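Local coordinates for suppressor of RNA silencing p3 (Rice hoja blanca virus, PDB 3AJF), which suppresses RNA-mediated gene silencing in its host, presumably by binding double-stranded RNA, and is seen here as its helical domain, which forms a homodimer, at residues N5-L8 and L13-P16; I17-L22 and R74-C79; F24-E29 and A59-S64. All coordinates share one frame; numbering follows the deposited sequence.

How the interactions relate
From the N terminus, interaction 1 comes first: residues 5-8, just before strand 9-10, meet 13-16, which begins with strand 13-14, closing a loop of only four intervening residues before helix 17-30 begins. Interaction 2 then joins the first turns of that helix to helix 74-85, closing a loop of 51 residues. Nested inside it is interaction 3, where the later turns of helix 17-30 meet the end of helix 49-64. Interactions 1 and 2 touch through P14 and P16 on P76 and through L8 on I17 and L20. Interactions 2 and 3 touch through L77 on M62 and A59, and through a probable hydrogen bond from R74 NH2 to L63 O, 2.7 Å.

Interaction 1: N5-L8 and L13-P16; sequences NIVL and LPIP
I15 and L8 meet through the main chain: the amide N of I15 donates to the carbonyl O of L8 at 3.0 Å, nearly straight at the hydrogen (164°), with the donor tilted 31° from the carbonyl plane. The same oxygen also takes a CA-H...O contact from P14 CA at 3.3 Å, so two consecutive residues of 13-16 close on one acceptor. Proline has no amide hydrogen to give, and P14 offers its alpha hydrogen while the next residue supplies the N-H. V7 makes the apolar part of the contact. From the CB of this residue, V7 CG1 stands anti to the backbone N (chi1 -172°) and reaches the pyrrolidine ring of P14, lying 3.9 Å from P14 CB and 4.2 Å from P14 CG. The two side chains run side by side and point the same way. I15 can be followed in the same manner: I15 CB sits 4.1 Å from L8 O, CG1 slightly farther, and CD1 at the tip again 4.1 Å from that oxygen, so the CB-CG1-CD1 arm skirts the L8 carbonyl. The L8-I15 bond lies beside the antiparallel hairpin of 9-10 and 13-14, at the surface of the domain. Two helices adjoin it: L8 and I15 rest on L20 of helix 17-30, L8 also on I17, while L13 packs on L75 and C79 of helix 74-85 and P16, the N-cap residue of helix 17-30, on P76.

Interaction 2: I17-L22 and R74-C79; sequences IDLLSL and RLPLTC
L19 on helix 17-30 reaches across to P76 and L77 on helix 74-85, a helix-helix contact in the buried interior of this small helical domain. One methyl carries it. With CG anti to the backbone N (chi1 171°), the L19 side chain extends from its helix and presents CD2 to the first turn of the other. There L19 CD2 lies 3.8 Å from both P76 CB and L77 N, with L77 CB a little farther at 4.0 Å, so the methyl is seated against two consecutive residues. The L19 side chain runs slantwise to the proline ring, its methyl meeting CB and, slightly farther off, CG. L77 also holds CG anti to its backbone N (chi1 -178°); its CB touches L19 CD2, while its two methyls pack on helix 49-64, CD1 on A59 and CD2 on M62. Y73 flanks L19 as well. Other parts of 74-79 serve different partners: C79 is disulfide-bonded to C10, and R74 hydrogen-bonds through NH2 to F88 O of the second subunit. Within the helix, T78 OG1 donates to R74 O at 2.8 Å, and this hydroxyl and T78 N approach that oxygen from opposite faces of the carbonyl plane.

Interaction 3: F24-E29 and A59-S64; sequences FDILNE and AIWMLS
The two helical segments 24-29 and 59-64 come nearest at I26 and M62, whose CA atoms lie 8.5 Å apart, and I26, W61 and M62 all start their side chains toward the opposite helix. The I26 branches reach two partners, CG2 mainly W61 and CD1 M62. I26 CG2, anti to the backbone N, goes to the six-membered part of the W61 indole, 4.0 Å from CZ3 and 4.2 Å from CE3, coming at the ring obliquely; the two side chains cross at about a right angle. CG1 lies beside the backbone N (chi1 -74°) and carries I26 CD1 to M62, a selenomethionine, where it sits 3.9 Å from M62 CG and 4.0 Å from M62 SE. The M62 chain is bent at its third torsion (chi3 67°), which brings M62 CE round to 4.1 Å from I26 CD1, so three atoms of M62 border one methyl. M62 also packs on L19, L22 and F23, whereas W61 lies at the exposed margin, its ring nearly parallel to that of H65. Every atom meeting across this contact is carbon or selenium, which implies that the segments are held together here by dispersion and burial of apolar surface, with no directional bond between them.

Interaction 1: N5-L8 and L13-P16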
loop_
_atom_site.group_PDB
_atom_site.type_symbol
_atom_site.label_atom_id
_atom_site.label_comp_id
_atom_site.label_asym_id
_atom_site.label_seq_id
_atom_site.Cartn_x
_atom_site.Cartn_y
_atom_site.Cartn_z
ATOM N N ASN A 5 19.697 0.437 19.388
ATOM C CA ASN A 5 19.272 1.585 20.184
ATOM C C ASN A 5 18.647 2.731 19.355
ATOM O O ASN A 5 17.878 3.543 19.880
ATOM C CB ASN A 5 20.419 2.092 21.068
ATOM C CG ASN A 5 21.075 0.974 21.912
ATOM O OD1 ASN A 5 20.400 0.172 22.558
ATOM N ND2 ASN A 5 22.407 0.943 21.910
ATOM N N ILE A 6 18.966 2.776 18.065
ATOM C CA ILE A 6 18.509 3.849 17.184
ATOM C C ILE A 6 16.997 3.808 16.949
ATOM O O ILE A 6 16.398 2.734 16.766
ATOM C CB ILE A 6 19.287 3.849 15.841
ATOM C CG1 ILE A 6 19.514 5.282 15.349
ATOM C CG2 ILE A 6 18.608 2.997 14.790
ATOM C CD1 ILE A 6 20.460 6.093 16.274
ATOM N N VAL A 7 16.371 4.976 16.992
ATOM C CA VAL A 7 14.951 5.034 16.733
ATOM C C VAL A 7 14.750 5.561 15.314
ATOM O O VAL A 7 14.939 6.737 15.069
ATOM C CB VAL A 7 14.226 5.938 17.767
ATOM C CG1 VAL A 7 12.704 5.816 17.601
ATOM C CG2 VAL A 7 14.652 5.598 19.173
ATOM N N LEU A 8 14.395 4.691 14.380
ATOM C CA LEU A 8 14.059 5.119 13.029
ATOM C C LEU A 8 12.603 5.560 13.026
ATOM O O LEU A 8 11.801 4.981 13.776
ATOM C CB LEU A 8 14.230 3.956 12.054
ATOM C CG LEU A 8 15.611 3.312 11.996
ATOM C CD1 LEU A 8 15.534 2.003 11.197
ATOM C CD2 LEU A 8 16.607 4.296 11.379
ATOM N N LEU A 13 6.740 8.501 13.357
ATOM C CA LEU A 13 6.328 7.351 14.145
ATOM C C LEU A 13 7.474 6.345 14.141
ATOM O O LEU A 13 7.970 5.991 13.064
ATOM C CB LEU A 13 5.086 6.691 13.527
ATOM C CG LEU A 13 3.821 7.501 13.209
ATOM C CD1 LEU A 13 2.808 6.651 12.400
ATOM C CD2 LEU A 13 3.155 8.058 14.464
ATOM N N PRO A 14 7.895 5.887 15.328
ATOM C CA PRO A 14 8.950 4.885 15.478
ATOM C C PRO A 14 8.621 3.558 14.791
ATOM O O PRO A 14 7.521 3.019 14.947
ATOM C CB PRO A 14 9.033 4.685 16.985
ATOM C CG PRO A 14 8.536 6.003 17.562
ATOM C CD PRO A 14 7.410 6.368 16.637
ATOM N N ILE A 15 9.578 3.054 14.017
ATOM C CA ILE A 15 9.426 1.793 13.310
ATOM C C ILE A 15 10.374 0.843 13.978
ATOM O O ILE A 15 11.569 0.985 13.797
ATOM C CB ILE A 15 9.886 1.923 11.852
ATOM C CG1 ILE A 15 9.153 3.040 11.169
ATOM C CG2 ILE A 15 9.759 0.575 11.077
ATOM C CD1 ILE A 15 10.056 3.745 10.281
ATOM N N PRO A 16 9.858 -0.156 14.717
ATOM C CA PRO A 16 10.779 -1.068 15.385
ATOM C C PRO A 16 11.659 -1.821 14.387
ATOM O O PRO A 16 11.202 -2.230 13.311
ATOM C CB PRO A 16 9.847 -2.022 16.153
ATOM C CG PRO A 16 8.555 -1.325 16.220
ATOM C CD PRO A 16 8.453 -0.511 14.971
#

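Interaction 2: I17-L22 and R74-C79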
loop_
_atom_site.group_PDB
_atom_site.type_symbol
_atom_site.label_atom_id
_atom_site.label_comp_id
_atom_site.label_asym_id
_atom_site.label_seq_id
_atom_site.Cartn_x
_atom_site.Cartn_y
_atom_site.Cartn_z
ATOM N N ILE A 17 12.933 -1.954 14.727
ATOM C CA ILE A 17 13.935 -2.555 13.821
ATOM C C ILE A 17 13.643 -4.040 13.477
ATOM O O ILE A 17 13.873 -4.494 12.330
ATOM C CB ILE A 17 15.397 -2.303 14.359
ATOM C CG1 ILE A 17 16.459 -2.639 13.298
ATOM C CG2 ILE A 17 15.638 -3.049 15.657
ATOM C CD1 ILE A 17 16.591 -1.589 12.184
ATOM N N ASP A 18 13.077 -4.767 14.444
ATOM C CA ASP A 18 12.648 -6.139 14.222
ATOM C C ASP A 18 11.473 -6.232 13.261
ATOM O O ASP A 18 11.280 -7.293 12.645
ATOM C CB ASP A 18 12.300 -6.827 15.529
ATOM C CG ASP A 18 13.541 -7.041 16.446
ATOM O OD1 ASP A 18 14.700 -6.953 15.967
ATOM O OD2 ASP A 18 13.342 -7.332 17.642
ATOM N N LEU A 19 10.695 -5.141 13.135
ATOM C CA LEU A 19 9.618 -5.099 12.145
ATOM C C LEU A 19 10.199 -5.087 10.739
ATOM O O LEU A 19 9.718 -5.804 9.857
ATOM C CB LEU A 19 8.671 -3.895 12.347
ATOM C CG LEU A 19 7.630 -3.656 11.216
ATOM C CD1 LEU A 19 6.737 -4.911 10.908
ATOM C CD2 LEU A 19 6.741 -2.504 11.535
ATOM N N LEU A 20 11.216 -4.263 10.512
ATOM C CA LEU A 20 11.870 -4.253 9.197
ATOM C C LEU A 20 12.503 -5.601 8.861
ATOM O O LEU A 20 12.459 -6.039 7.706
ATOM C CB LEU A 20 12.886 -3.108 9.073
ATOM C CG LEU A 20 12.325 -1.668 9.088
ATOM C CD1 LEU A 20 13.477 -0.640 9.141
ATOM C CD2 LEU A 20 11.417 -1.390 7.902
ATOM N N SER A 21 13.084 -6.262 9.859
ATOM C CA SER A 21 13.641 -7.598 9.667
ATOM C C SER A 21 12.576 -8.618 9.340
ATOM O O SER A 21 12.787 -9.488 8.476
ATOM C CB SER A 21 14.355 -8.074 10.935
ATOM O OG SER A 21 15.441 -7.226 11.194
ATOM N N LEU A 22 11.468 -8.569 10.082
ATOM C CA LEU A 22 10.368 -9.510 9.856
ATOM C C LEU A 22 9.768 -9.336 8.445
ATOM O O LEU A 22 9.502 -10.337 7.759
ATOM C CB LEU A 22 9.285 -9.319 10.920
ATOM C CG LEU A 22 8.028 -10.182 10.777
ATOM C CD1 LEU A 22 8.370 -11.700 10.932
ATOM C CD2 LEU A 22 6.946 -9.709 11.739
ATOM N N ARG A 74 1.343 -2.843 14.088
ATOM C CA ARG A 74 0.325 -2.472 13.096
ATOM C C ARG A 74 0.458 -1.041 12.573
ATOM O O ARG A 74 0.320 -0.803 11.363
ATOM C CB ARG A 74 -1.120 -2.750 13.574
ATOM C CG ARG A 74 -1.418 -4.222 13.923
ATOM C CD ARG A 74 -2.924 -4.463 13.998
ATOM N NE ARG A 74 -3.496 -4.449 12.653
ATOM C CZ ARG A 74 -3.407 -5.440 11.772
ATOM N NH1 ARG A 74 -2.844 -6.590 12.105
ATOM N NH2 ARG A 74 -3.936 -5.303 10.561
ATOM N N LEU A 75 0.704 -0.107 13.478
ATOM C CA LEU A 75 0.758 1.314 13.113
ATOM C C LEU A 75 2.006 1.636 12.267
ATOM O O LEU A 75 1.884 2.267 11.205
ATOM C CB LEU A 75 0.656 2.213 14.358
ATOM C CG LEU A 75 0.717 3.736 14.155
ATOM C CD1 LEU A 75 -0.289 4.189 13.090
ATOM C CD2 LEU A 75 0.483 4.481 15.463
ATOM N N PRO A 76 3.196 1.209 12.726
ATOM C CA PRO A 76 4.374 1.438 11.878
ATOM C C PRO A 76 4.322 0.736 10.512
ATOM O O PRO A 76 4.784 1.313 9.524
ATOM C CB PRO A 76 5.546 0.922 12.706
ATOM C CG PRO A 76 4.961 0.253 13.938
ATOM C CD PRO A 76 3.527 0.626 14.046
ATOM N N LEU A 77 3.759 -0.468 10.447
ATOM C CA LEU A 77 3.737 -1.183 9.190
ATOM C C LEU A 77 2.755 -0.515 8.229
ATOM O O LEU A 77 3.027 -0.391 7.037
ATOM C CB LEU A 77 3.395 -2.662 9.410
ATOM C CG LEU A 77 3.379 -3.588 8.192
ATOM C CD1 LEU A 77 4.694 -3.479 7.402
ATOM C CD2 LEU A 77 3.118 -5.024 8.650
ATOM N N THR A 78 1.628 -0.047 8.761
ATOM C CA THR A 78 0.676 0.674 7.961
ATOM C C THR A 78 1.296 1.979 7.477
ATOM O O THR A 78 1.060 2.394 6.329
ATOM C CB THR A 78 -0.605 0.961 8.788
ATOM O OG1 THR A 78 -1.238 -0.286 9.105
ATOM C CG2 THR A 78 -1.569 1.825 8.018
ATOM N N CYS A 79 2.070 2.628 8.343
ATOM C CA CYS A 79 2.806 3.836 7.952
ATOM C C CYS A 79 3.681 3.554 6.732
ATOM O O CYS A 79 3.677 4.328 5.766
ATOM C CB CYS A 79 3.704 4.384 9.099
ATOM S SG CYS A 79 4.407 6.035 8.735
#

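Interaction 3: F24-E29 and A59-S64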
loop_
_atom_site.group_PDB
_atom_site.type_symbol
_atom_site.label_atom_id
_atom_site.label_comp_id
_atom_site.label_asym_id
_atom_site.label_seq_id
_atom_site.Cartn_x
_atom_site.Cartn_y
_atom_site.Cartn_z
ATOM N N PHE A 24 11.295 -8.019 5.795
ATOM C CA PHE A 24 12.244 -8.543 4.823
ATOM C C PHE A 24 12.188 -10.094 4.734
ATOM O O PHE A 24 12.191 -10.684 3.639
ATOM C CB PHE A 24 13.686 -8.106 5.129
ATOM C CG PHE A 24 14.681 -8.769 4.219
ATOM C CD1 PHE A 24 14.701 -8.444 2.866
ATOM C CD2 PHE A 24 15.505 -9.805 4.682
ATOM C CE1 PHE A 24 15.575 -9.099 1.965
ATOM C CE2 PHE A 24 16.401 -10.467 3.809
ATOM C CZ PHE A 24 16.427 -10.099 2.442
ATOM N N ASP A 25 12.119 -10.753 5.889
ATOM C CA ASP A 25 12.114 -12.219 5.941
ATOM C C ASP A 25 10.907 -12.797 5.192
ATOM O O ASP A 25 11.028 -13.793 4.456
ATOM C CB ASP A 25 12.079 -12.694 7.383
ATOM C CG ASP A 25 13.419 -12.610 8.054
ATOM O OD1 ASP A 25 14.422 -12.337 7.353
ATOM O OD2 ASP A 25 13.489 -12.835 9.286
ATOM N N ILE A 26 9.753 -12.169 5.401
ATOM C CA ILE A 26 8.499 -12.620 4.803
ATOM C C ILE A 26 8.538 -12.350 3.310
ATOM O O ILE A 26 8.215 -13.228 2.520
ATOM C CB ILE A 26 7.295 -11.934 5.517
ATOM C CG1 ILE A 26 7.117 -12.580 6.901
ATOM C CG2 ILE A 26 6.021 -12.020 4.687
ATOM C CD1 ILE A 26 6.091 -11.913 7.839
ATOM N N LEU A 27 8.967 -11.139 2.923
ATOM C CA LEU A 27 9.076 -10.761 1.511
ATOM C C LEU A 27 10.045 -11.699 0.776
ATOM O O LEU A 27 9.751 -12.197 -0.326
ATOM C CB LEU A 27 9.522 -9.297 1.387
ATOM C CG LEU A 27 9.860 -8.745 0.011
ATOM C CD1 LEU A 27 8.672 -8.916 -0.926
ATOM C CD2 LEU A 27 10.204 -7.303 0.158
ATOM N N ASN A 28 11.184 -11.942 1.405
ATOM C CA ASN A 28 12.244 -12.738 0.800
ATOM C C ASN A 28 11.869 -14.222 0.739
ATOM O O ASN A 28 12.287 -14.942 -0.175
ATOM C CB ASN A 28 13.589 -12.522 1.542
ATOM C CG ASN A 28 14.725 -13.378 0.975
ATOM O OD1 ASN A 28 15.087 -14.399 1.564
ATOM N ND2 ASN A 28 15.297 -12.958 -0.158
ATOM N N GLU A 29 11.070 -14.685 1.704
ATOM C CA GLU A 29 10.589 -16.068 1.649
ATOM C C GLU A 29 9.661 -16.235 0.434
ATOM O O GLU A 29 9.813 -17.204 -0.321
ATOM C CB GLU A 29 9.851 -16.417 2.935
ATOM C CG GLU A 29 9.495 -17.901 3.128
ATOM C CD GLU A 29 9.100 -18.202 4.601
ATOM O OE1 GLU A 29 9.568 -17.454 5.512
ATOM O OE2 GLU A 29 8.335 -19.180 4.851
ATOM N N ALA A 59 3.707 -6.451 2.633
ATOM C CA ALA A 59 3.294 -5.675 3.816
ATOM C C ALA A 59 1.769 -5.698 4.011
ATOM O O ALA A 59 1.294 -5.831 5.121
ATOM C CB ALA A 59 3.843 -4.238 3.727
ATOM N N ILE A 60 1.006 -5.564 2.924
ATOM C CA ILE A 60 -0.465 -5.635 2.950
ATOM C C ILE A 60 -0.938 -7.050 3.366
ATOM O O ILE A 60 -1.858 -7.195 4.172
ATOM C CB ILE A 60 -1.086 -5.202 1.607
ATOM C CG1 ILE A 60 -0.821 -3.673 1.396
ATOM C CG2 ILE A 60 -2.624 -5.519 1.571
ATOM C CD1 ILE A 60 -1.161 -3.126 -0.043
ATOM N N TRP A 61 -0.282 -8.078 2.839
ATOM C CA TRP A 61 -0.554 -9.447 3.306
ATOM C C TRP A 61 -0.377 -9.604 4.829
ATOM O O TRP A 61 -1.243 -10.174 5.506
ATOM C CB TRP A 61 0.241 -10.514 2.524
ATOM C CG TRP A 61 0.007 -11.859 3.134
ATOM C CD1 TRP A 61 -0.979 -12.765 2.805
ATOM C CD2 TRP A 61 0.746 -12.432 4.200
ATOM N NE1 TRP A 61 -0.870 -13.891 3.608
ATOM C CE2 TRP A 61 0.169 -13.699 4.485
ATOM C CE3 TRP A 61 1.864 -12.014 4.938
ATOM C CZ2 TRP A 61 0.664 -14.542 5.489
ATOM C CZ3 TRP A 61 2.367 -12.867 5.943
ATOM C CH2 TRP A 61 1.750 -14.112 6.214
HETATM N N MSE A 62 0.727 -9.092 5.365
HETATM C CA MSE A 62 1.010 -9.151 6.803
HETATM C C MSE A 62 -0.081 -8.465 7.634
HETATM O O MSE A 62 -0.357 -8.885 8.772
HETATM C CB MSE A 62 2.353 -8.504 7.127
HETATM C CG MSE A 62 3.582 -9.216 6.590
HETATM SE SE MSE A 62 5.243 -8.151 6.615
HETATM C CE MSE A 62 5.642 -7.912 8.563
ATOM N N LEU A 63 -0.656 -7.376 7.108
ATOM C CA LEU A 63 -1.710 -6.646 7.822
ATOM C C LEU A 63 -3.091 -7.291 7.666
ATOM O O LEU A 63 -3.947 -7.171 8.553
ATOM C CB LEU A 63 -1.776 -5.193 7.335
ATOM C CG LEU A 63 -0.578 -4.325 7.720
ATOM C CD1 LEU A 63 -0.461 -3.044 6.842
ATOM C CD2 LEU A 63 -0.701 -3.992 9.212
ATOM N N SER A 64 -3.325 -7.921 6.529
ATOM C CA SER A 64 -4.661 -8.391 6.200
ATOM C C SER A 64 -4.857 -9.864 6.552
ATOM O O SER A 64 -5.995 -10.301 6.744
ATOM C CB SER A 64 -4.957 -8.149 4.718
ATOM O OG SER A 64 -4.096 -8.906 3.868
#